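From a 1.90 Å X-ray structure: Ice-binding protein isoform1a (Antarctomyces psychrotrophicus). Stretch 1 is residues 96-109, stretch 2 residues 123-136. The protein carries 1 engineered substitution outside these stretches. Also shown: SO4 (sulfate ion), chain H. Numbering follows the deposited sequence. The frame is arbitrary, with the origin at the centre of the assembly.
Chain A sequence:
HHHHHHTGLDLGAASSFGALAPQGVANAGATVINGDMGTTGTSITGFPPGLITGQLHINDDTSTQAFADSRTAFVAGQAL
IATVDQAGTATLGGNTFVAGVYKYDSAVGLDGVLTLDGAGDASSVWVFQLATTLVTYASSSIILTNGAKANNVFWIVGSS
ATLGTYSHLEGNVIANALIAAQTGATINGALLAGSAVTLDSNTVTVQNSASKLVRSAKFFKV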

ATOM      1  N   THR A  96      17.483  -7.646   2.045  1.00 21.95           N
ATOM      2  CA  THR A  96      16.689  -8.530   2.895  1.00 23.53           C
ATOM      3  C   THR A  96      16.514  -7.793   4.205  1.00 25.75           C
ATOM      4  O   THR A  96      17.533  -7.515   4.833  1.00 25.93           O
ATOM      5  N   PHE A  97      15.291  -7.480   4.601  1.00 22.69           N
ATOM      6  CA  PHE A  97      15.009  -6.720   5.849  1.00 21.90           C
ATOM      7  C   PHE A  97      14.260  -7.572   6.858  1.00 21.57           C
ATOM      8  O   PHE A  97      13.174  -8.089   6.563  1.00 20.28           O
ATOM      9  N   VAL A  98      14.796  -7.644   8.071  1.00 19.71           N
ATOM     10  CA  VAL A  98      14.048  -8.176   9.243  1.00 21.67           C
ATOM     11  C   VAL A  98      13.083  -7.090   9.743  1.00 19.32           C
ATOM     12  O   VAL A  98      13.194  -5.932   9.302  1.00 20.18           O
ATOM     13  N   ALA A  99      12.185  -7.485  10.635  1.00 23.70           N
ATOM     14  CA  ALA A  99      11.173  -6.629  11.276  1.00 22.56           C
ATOM     15  C   ALA A  99      11.842  -5.320  11.685  1.00 24.75           C
ATOM     16  O   ALA A  99      12.943  -5.333  12.240  1.00 20.07           O
ATOM     17  N   GLY A 100      11.196  -4.197  11.422  1.00 20.89           N
ATOM     18  CA  GLY A 100      11.685  -2.911  11.951  1.00 21.04           C
ATOM     19  C   GLY A 100      10.844  -1.748  11.456  1.00 20.09           C
ATOM     20  O   GLY A 100       9.944  -1.958  10.628  1.00 17.55           O
ATOM     21  N   VAL A 101      11.133  -0.570  11.991  1.00 19.95           N
ATOM     22  CA  VAL A 101      10.660   0.741  11.497  1.00 18.99           C
ATOM     23  C   VAL A 101      11.855   1.357  10.802  1.00 19.01           C
ATOM     24  O   VAL A 101      12.859   1.736  11.494  1.00 20.71           O
ATOM     25  N   TYR A 102      11.800   1.426   9.483  1.00 17.51           N
ATOM     26  CA  TYR A 102      12.912   1.887   8.620  1.00 19.19           C
ATOM     27  C   TYR A 102      12.603   3.309   8.160  1.00 21.82           C
ATOM     28  O   TYR A 102      11.551   3.532   7.478  1.00 19.08           O
ATOM     29  N   LYS A 103      13.470   4.250   8.524  1.00 20.27           N
ATOM     30  CA  LYS A 103      13.319   5.678   8.167  1.00 21.08           C
ATOM     31  C   LYS A 103      14.128   5.984   6.924  1.00 19.53           C
ATOM     32  O   LYS A 103      15.398   5.828   6.929  1.00 19.94           O
ATOM     33  N   TYR A 104      13.463   6.505   5.906  1.00 17.28           N
ATOM     34  CA  TYR A 104      14.083   7.030   4.680  1.00 17.24           C
ATOM     35  C   TYR A 104      13.744   8.506   4.542  1.00 19.93           C
ATOM     36  O   TYR A 104      12.514   8.855   4.454  1.00 19.71           O
ATOM     37  N   ASP A 105      14.769   9.358   4.410  1.00 19.56           N
ATOM     38  CA  ASP A 105      14.567  10.823   4.396  1.00 22.56           C
ATOM     39  C   ASP A 105      14.268  11.343   3.009  1.00 21.88           C
ATOM     40  O   ASP A 105      13.871  12.498   2.910  1.00 21.64           O
ATOM     41  N   SER A 106      14.479  10.582   1.945  1.00 19.79           N
ATOM     42  CA  SER A 106      14.266  11.152   0.606  1.00 22.60           C
ATOM     43  C   SER A 106      13.576  10.121  -0.309  1.00 18.14           C
ATOM     44  O   SER A 106      13.199   9.063   0.196  1.00 18.96           O
ATOM     45  N   ALA A 107      13.437  10.446  -1.574  1.00 18.67           N
ATOM     46  CA  ALA A 107      12.765   9.641  -2.601  1.00 19.18           C
ATOM     47  C   ALA A 107      13.430   8.263  -2.661  1.00 20.76           C
ATOM     48  O   ALA A 107      14.687   8.187  -2.617  1.00 19.63           O
ATOM     49  N   VAL A 108      12.625   7.201  -2.636  1.00 17.61           N
ATOM     50  CA  VAL A 108      13.153   5.815  -2.713  1.00 19.91           C
ATOM     51  C   VAL A 108      12.565   5.124  -3.931  1.00 19.61           C
ATOM     52  O   VAL A 108      11.407   5.404  -4.325  1.00 17.54           O
ATOM     53  N   GLY A 109      13.371   4.231  -4.485  1.00 20.40           N
ATOM     54  CA  GLY A 109      13.047   3.374  -5.625  1.00 18.97           C
ATOM     55  C   GLY A 109      13.244   1.935  -5.253  1.00 18.62           C
ATOM     56  O   GLY A 109      14.091   1.642  -4.399  1.00 18.47           O
ATOM     57  N   SER A 123       4.705 -12.700  13.848  1.00 26.05           N
ATOM     58  CA  SER A 123       4.256 -11.409  14.424  1.00 28.37           C
ATOM     59  C   SER A 123       5.207 -10.289  13.969  1.00 24.58           C
ATOM     60  O   SER A 123       5.005  -9.158  14.369  1.00 27.93           O
ATOM     61  N   SER A 124       6.249 -10.581  13.200  1.00 23.30           N
ATOM     62  CA  SER A 124       7.173  -9.564  12.631  1.00 22.88           C
ATOM     63  C   SER A 124       6.356  -8.416  11.994  1.00 22.42           C
ATOM     64  O   SER A 124       5.458  -8.723  11.216  1.00 19.37           O
ATOM     65  N   VAL A 125       6.714  -7.158  12.263  1.00 21.43           N
ATOM     66  CA  VAL A 125       6.089  -5.980  11.602  1.00 20.79           C
ATOM     67  C   VAL A 125       7.159  -5.167  10.897  1.00 19.59           C
ATOM     68  O   VAL A 125       8.292  -5.012  11.443  1.00 18.44           O
ATOM     69  N   TRP A 126       6.827  -4.681   9.688  1.00 18.23           N
ATOM     70  CA  TRP A 126       7.633  -3.727   8.913  1.00 17.08           C
ATOM     71  C   TRP A 126       6.835  -2.430   8.738  1.00 17.31           C
ATOM     72  O   TRP A 126       5.684  -2.463   8.237  1.00 16.61           O
ATOM     73  N   VAL A 127       7.454  -1.321   9.092  1.00 15.96           N
ATOM     74  CA  VAL A 127       6.914   0.030   8.786  1.00 16.06           C
ATOM     75  C   VAL A 127       8.015   0.759   8.040  1.00 17.29           C
ATOM     76  O   VAL A 127       9.078   1.018   8.636  1.00 16.95           O
ATOM     77  N   PHE A 128       7.785   1.031   6.763  1.00 16.39           N
ATOM     78  CA  PHE A 128       8.664   1.849   5.939  1.00 16.10           C
ATOM     79  C   PHE A 128       8.166   3.280   6.015  1.00 15.97           C
ATOM     80  O   PHE A 128       7.129   3.581   5.430  1.00 15.97           O
ATOM     81  N   GLN A 129       8.984   4.134   6.626  1.00 15.64           N
ATOM     82  CA  GLN A 129       8.709   5.584   6.777  1.00 16.39           C
ATOM     83  C   GLN A 129       9.420   6.270   5.627  1.00 16.00           C
ATOM     84  O   GLN A 129      10.657   6.552   5.757  1.00 16.50           O
ATOM     85  N   LEU A 130       8.717   6.452   4.513  1.00 15.35           N
ATOM     86  CA  LEU A 130       9.278   7.056   3.288  1.00 15.54           C
ATOM     87  C   LEU A 130       8.887   8.535   3.278  1.00 17.88           C
ATOM     88  O   LEU A 130       7.715   8.852   3.138  1.00 16.60           O
ATOM     89  N   ALA A 131       9.827   9.427   3.555  1.00 17.35           N
ATOM     90  CA  ALA A 131       9.491  10.846   3.767  1.00 17.78           C
ATOM     91  C   ALA A 131       8.819  11.443   2.526  1.00 18.55           C
ATOM     92  O   ALA A 131       8.035  12.358   2.730  1.00 18.63           O
ATOM     93  N   THR A 132       9.160  11.045   1.306  1.00 15.43           N
ATOM     94  CA  THR A 132       8.554  11.632   0.091  1.00 16.38           C
ATOM     95  C   THR A 132       7.951  10.517  -0.777  1.00 17.22           C
ATOM     96  O   THR A 132       6.976   9.893  -0.324  1.00 16.61           O
ATOM     97  N   THR A 133       8.480  10.306  -1.986  1.00 15.50           N
ATOM     98  CA  THR A 133       7.912   9.403  -3.000  1.00 15.53           C
ATOM     99  C   THR A 133       8.403   7.959  -2.821  1.00 16.27           C
ATOM    100  O   THR A 133       9.519   7.698  -2.247  1.00 16.85           O
ATOM    101  N   LEU A 134       7.572   7.034  -3.292  1.00 14.92           N
ATOM    102  CA  LEU A 134       7.942   5.626  -3.527  1.00 16.68           C
ATOM    103  C   LEU A 134       7.692   5.385  -4.999  1.00 16.13           C
ATOM    104  O   LEU A 134       6.568   5.592  -5.465  1.00 15.45           O
ATOM    105  N   VAL A 135       8.713   4.953  -5.711  1.00 15.67           N
ATOM    106  CA  VAL A 135       8.573   4.469  -7.107  1.00 14.98           C
ATOM    107  C   VAL A 135       9.112   3.041  -7.168  1.00 15.45           C
ATOM    108  O   VAL A 135      10.296   2.823  -6.802  1.00 14.78           O
ATOM    109  N   THR A 136       8.294   2.105  -7.593  1.00 15.52           N
ATOM    110  CA  THR A 136       8.735   0.721  -7.883  1.00 15.88           C
ATOM    111  C   THR A 136       8.893   0.625  -9.388  1.00 16.01           C
ATOM    112  O   THR A 136       8.098   1.234 -10.153  1.00 16.29           O
TER

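The first rule of this contact is that the backbone pays its own polar costs. Strands 100-104 and 126-130 run parallel, and their amides and carbonyls alternate across the gap: Val127 N donates to Gly100 O (3.0 Å), Tyr102 N to Val127 O (2.9 Å), Gln129 N to Tyr102 O (2.8 Å), Tyr104 N to Gln129 O (2.8 Å) and Ala131 N to Tyr104 O (2.9 Å). At the start of the ladder, Gly100 N to Val125 O (3.0 Å) is weak. After the turn the pattern resumes, with Val108 N donating to Thr133 O (3.2 Å) and Val135 N to Val108 O (3.1 Å).

The face of Tyr102, Tyr104, Trp126 and Phe128 is mostly aromatic and aliphatic. These four all take chi1 m, so their rings lean the same way along the sheet. The Tyr102 and Phe128 planes lie 18° from parallel but are slid apart and barely overlap; Tyr102 CB meets Phe128 CD1 at 3.9 Å. Phe97 CD2 reaches Phe128 CE1 at 3.7 Å, at the edge of the Phe128 ring. Further along, Leu130 (m, t) sets CD2 3.6 Å from Tyr104 CD1, while its CD1 lies 3.7 Å from CG2 of Val108 (m).

The polar atoms of these aromatics are not left idle. Trp126 NE1 donates to Phe97 O (2.9 Å), tying its indole to the neighbouring stretch, and Ala99 CA sits over the five-membered ring, 4.0 Å from CA to the ring centroid. Tyr102 OH donates to Val98 O at 2.5 Å within its own stretch; Tyr104 OH is satisfied elsewhere in the structure. Gly100 leaves room here: a CB on it would clash with Tyr102 CE1.

On the face of Val101, Lys103, Val127 and Gln129, Val101 (t) packs CG1 3.5 Å from Gln129 CD. Gln129 (m, t) has its NE2 bonded elsewhere. Lys103 turns its end away from stretch 2, and NZ forms a salt bridge with Asp105 OD1 (3.1 Å).

Waters and a sulfate take up polar atoms at the ends of the strands and around the turn. One water accepts from Ala99 N (3.0 Å) and donates to Ser124 OG (2.8 Å). Another accepts from Thr132 N (2.9 Å) and donates to Ser106 O (2.8 Å) and Thr133 O (2.9 Å), and a third links Val108 O (2.8 Å) with Thr133 OG1 (2.6 Å). The sulfate, probably from the crystallisation liquor, takes Ala107 N on O4 and Thr132 OG1 on O1, both at 2.7 Å.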

ATOM      1  CB  THR A  96      17.395  -9.885   3.055  1.00 26.84           C
ATOM      2  OG1 THR A  96      17.456 -10.438   1.736  1.00 26.60           O
ATOM      3  CG2 THR A  96      16.676 -10.820   4.009  1.00 28.49           C
ATOM      4  CB  PHE A  97      14.222  -5.445   5.530  1.00 22.53           C
ATOM      5  CG  PHE A  97      15.056  -4.413   4.828  1.00 26.71           C
ATOM      6  CD1 PHE A  97      16.432  -4.320   5.057  1.00 30.87           C
ATOM      7  CD2 PHE A  97      14.485  -3.512   3.952  1.00 29.93           C
ATOM      8  CE1 PHE A  97      17.203  -3.354   4.413  1.00 32.35           C
ATOM      9  CE2 PHE A  97      15.244  -2.539   3.312  1.00 26.90           C
ATOM     10  CZ  PHE A  97      16.598  -2.464   3.535  1.00 31.67           C
ATOM     11  CB  VAL A  98      14.987  -8.712  10.345  1.00 22.55           C
ATOM     12  CG1 VAL A  98      15.838  -9.889   9.835  1.00 25.92           C
ATOM     13  CG2 VAL A  98      15.891  -7.645  10.912  1.00 25.14           C
ATOM     14  CB  ALA A  99      10.530  -7.314  12.438  1.00 23.46           C
ATOM     15  CB  VAL A 101      10.097   1.566  12.670  1.00 18.26           C
ATOM     16  CG1 VAL A 101       9.477   2.887  12.218  1.00 19.22           C
ATOM     17  CG2 VAL A 101       9.102   0.739  13.454  1.00 18.96           C
ATOM     18  CB  TYR A 102      13.048   0.967   7.406  1.00 20.35           C
ATOM     19  CG  TYR A 102      13.523  -0.418   7.753  1.00 21.28           C
ATOM     20  CD1 TYR A 102      12.679  -1.383   8.250  1.00 21.83           C
ATOM     21  CD2 TYR A 102      14.852  -0.771   7.570  1.00 23.82           C
ATOM     22  CE1 TYR A 102      13.130  -2.658   8.563  1.00 22.23           C
ATOM     23  CE2 TYR A 102      15.340  -2.006   7.954  1.00 22.63           C
ATOM     24  CZ  TYR A 102      14.474  -2.961   8.424  1.00 25.02           C
ATOM     25  OH  TYR A 102      14.968  -4.184   8.783  1.00 25.37           O
ATOM     26  CB  LYS A 103      13.704   6.546   9.370  1.00 24.80           C
ATOM     27  CG  LYS A 103      13.781   8.044   9.116  1.00 31.77           C
ATOM     28  CD  LYS A 103      13.904   8.858  10.413  1.00 38.55           C
ATOM     29  CE  LYS A 103      15.327   9.059  10.872  1.00 47.43           C
ATOM     30  NZ  LYS A 103      16.084   9.922   9.924  1.00 51.00           N
ATOM     31  CB  TYR A 104      13.625   6.244   3.453  1.00 18.70           C
ATOM     32  CG  TYR A 104      14.125   4.817   3.405  1.00 19.33           C
ATOM     33  CD1 TYR A 104      13.506   3.810   4.119  1.00 18.92           C
ATOM     34  CD2 TYR A 104      15.223   4.481   2.637  1.00 19.81           C
ATOM     35  CE1 TYR A 104      13.954   2.498   4.092  1.00 20.69           C
ATOM     36  CE2 TYR A 104      15.678   3.170   2.578  1.00 21.11           C
ATOM     37  CZ  TYR A 104      15.057   2.182   3.317  1.00 21.27           C
ATOM     38  OH  TYR A 104      15.513   0.900   3.220  1.00 20.56           O
ATOM     39  CB  ASP A 105      15.798  11.579   4.875  1.00 26.98           C
ATOM     40  CG  ASP A 105      16.268  11.148   6.236  1.00 32.49           C
ATOM     41  OD1 ASP A 105      15.406  10.825   7.086  1.00 34.20           O
ATOM     42  OD2 ASP A 105      17.517  11.168   6.434  1.00 42.11           O
ATOM     43  CB  SER A 106      15.609  11.677   0.128  1.00 30.36           C
ATOM     44  OG  SER A 106      16.501  10.599  -0.083  1.00 39.03           O
ATOM     45  CB  ALA A 107      12.812  10.348  -3.917  1.00 20.56           C
ATOM     46  CB  VAL A 108      12.906   4.996  -1.440  1.00 22.89           C
ATOM     47  CG1 VAL A 108      13.461   5.682  -0.209  1.00 25.14           C
ATOM     48  CG2 VAL A 108      11.443   4.692  -1.246  1.00 28.10           C
ATOM     49  CB  SER A 123       4.127 -11.497  15.935  1.00 27.59           C
ATOM     50  OG  SER A 123       5.427 -11.370  16.507  1.00 33.44           O
ATOM     51  CB  SER A 124       8.075 -10.194  11.590  1.00 23.82           C
ATOM     52  OG  SER A 124       9.158 -10.910  12.190  1.00 24.28           O
ATOM     53  CB  VAL A 125       5.280  -5.152  12.620  1.00 21.83           C
ATOM     54  CG1 VAL A 125       4.840  -3.834  12.019  1.00 20.80           C
ATOM     55  CG2 VAL A 125       4.094  -5.938  13.124  1.00 22.62           C
ATOM     56  CB  TRP A 126       8.049  -4.250   7.552  1.00 17.42           C
ATOM     57  CG  TRP A 126       8.964  -5.429   7.575  1.00 19.37           C
ATOM     58  CD1 TRP A 126      10.315  -5.457   7.373  1.00 20.53           C
ATOM     59  CD2 TRP A 126       8.558  -6.774   7.825  1.00 18.14           C
ATOM     60  NE1 TRP A 126      10.769  -6.745   7.478  1.00 20.94           N
ATOM     61  CE2 TRP A 126       9.707  -7.576   7.731  1.00 20.61           C
ATOM     62  CE3 TRP A 126       7.340  -7.364   8.101  1.00 18.43           C
ATOM     63  CZ2 TRP A 126       9.654  -8.953   7.948  1.00 21.86           C
ATOM     64  CZ3 TRP A 126       7.279  -8.723   8.285  1.00 22.43           C
ATOM     65  CH2 TRP A 126       8.425  -9.503   8.218  1.00 20.33           C
ATOM     66  CB  VAL A 127       6.453   0.800  10.032  1.00 17.10           C
ATOM     67  CG1 VAL A 127       5.887   2.136   9.603  1.00 17.93           C
ATOM     68  CG2 VAL A 127       5.484   0.032  10.869  1.00 17.20           C
ATOM     69  CB  PHE A 128       8.755   1.262   4.545  1.00 16.89           C
ATOM     70  CG  PHE A 128       9.469  -0.070   4.537  1.00 17.09           C
ATOM     71  CD1 PHE A 128      10.848  -0.133   4.405  1.00 19.35           C
ATOM     72  CD2 PHE A 128       8.757  -1.248   4.632  1.00 19.13           C
ATOM     73  CE1 PHE A 128      11.512  -1.358   4.428  1.00 19.30           C
ATOM     74  CE2 PHE A 128       9.398  -2.478   4.612  1.00 21.08           C
ATOM     75  CZ  PHE A 128      10.783  -2.527   4.518  1.00 20.19           C
ATOM     76  CB  GLN A 129       9.154   6.104   8.148  1.00 15.47           C
ATOM     77  CG  GLN A 129       8.519   5.373   9.311  1.00 16.39           C
ATOM     78  CD  GLN A 129       9.030   5.918  10.621  1.00 18.64           C
ATOM     79  OE1 GLN A 129      10.245   6.064  10.794  1.00 18.21           O
ATOM     80  NE2 GLN A 129       8.126   6.187  11.551  1.00 15.96           N
ATOM     81  CB  LEU A 130       8.780   6.281   2.069  1.00 16.04           C
ATOM     82  CG  LEU A 130       8.928   4.760   2.161  1.00 17.88           C
ATOM     83  CD1 LEU A 130       8.477   4.067   0.887  1.00 19.63           C
ATOM     84  CD2 LEU A 130      10.358   4.344   2.483  1.00 17.47           C
ATOM     85  CB  ALA A 131      10.699  11.655   4.160  1.00 20.69           C
ATOM     86  CB  THR A 132       9.511  12.551  -0.672  1.00 19.89           C
ATOM     87  OG1 THR A 132      10.628  11.814  -1.171  1.00 18.63           O
ATOM     88  CG2 THR A 132       9.967  13.725   0.181  1.00 20.89           C
ATOM     89  CB  THR A 133       8.214   9.922  -4.405  1.00 15.85           C
ATOM     90  OG1 THR A 133       9.625  10.094  -4.446  1.00 17.87           O
ATOM     91  CG2 THR A 133       7.500  11.209  -4.737  1.00 16.05           C
ATOM     92  CB  LEU A 134       7.109   4.680  -2.650  1.00 16.22           C
ATOM     93  CG  LEU A 134       7.231   3.193  -3.036  1.00 17.16           C
ATOM     94  CD1 LEU A 134       8.617   2.660  -2.764  1.00 17.20           C
ATOM     95  CD2 LEU A 134       6.215   2.372  -2.279  1.00 18.59           C
ATOM     96  CB  VAL A 135       9.322   5.375  -8.078  1.00 15.43           C
ATOM     97  CG1 VAL A 135       9.273   4.789  -9.489  1.00 17.67           C
ATOM     98  CG2 VAL A 135       8.775   6.798  -8.060  1.00 15.89           C
ATOM     99  CB  THR A 136       7.815  -0.292  -7.213  1.00 15.88           C
ATOM    100  OG1 THR A 136       6.575  -0.388  -7.932  1.00 15.85           O
ATOM    101  CG2 THR A 136       7.598   0.035  -5.754  1.00 16.38           C
TER
HETATM  102  S   SO4 H 302      13.131  14.089  -2.699  1.00 55.85           S
HETATM  103  O1  SO4 H 302      11.732  13.650  -2.831  1.00 42.72           O
HETATM  104  O2  SO4 H 302      13.698  14.250  -4.015  1.00 56.61           O
HETATM  105  O3  SO4 H 302      13.154  15.349  -1.974  1.00 61.84           O
HETATM  106  O4  SO4 H 302      13.960  13.115  -1.975  1.00 45.84           O
HETATM  107  O   HOH W   1      11.738 -10.395  11.258  1.00 20.90           O
HETATM  108  O   HOH W   2      10.417   8.652   0.359  1.00 15.15           O
HETATM  109  O   HOH W   3      10.695   7.861  -5.368  1.00 18.32           O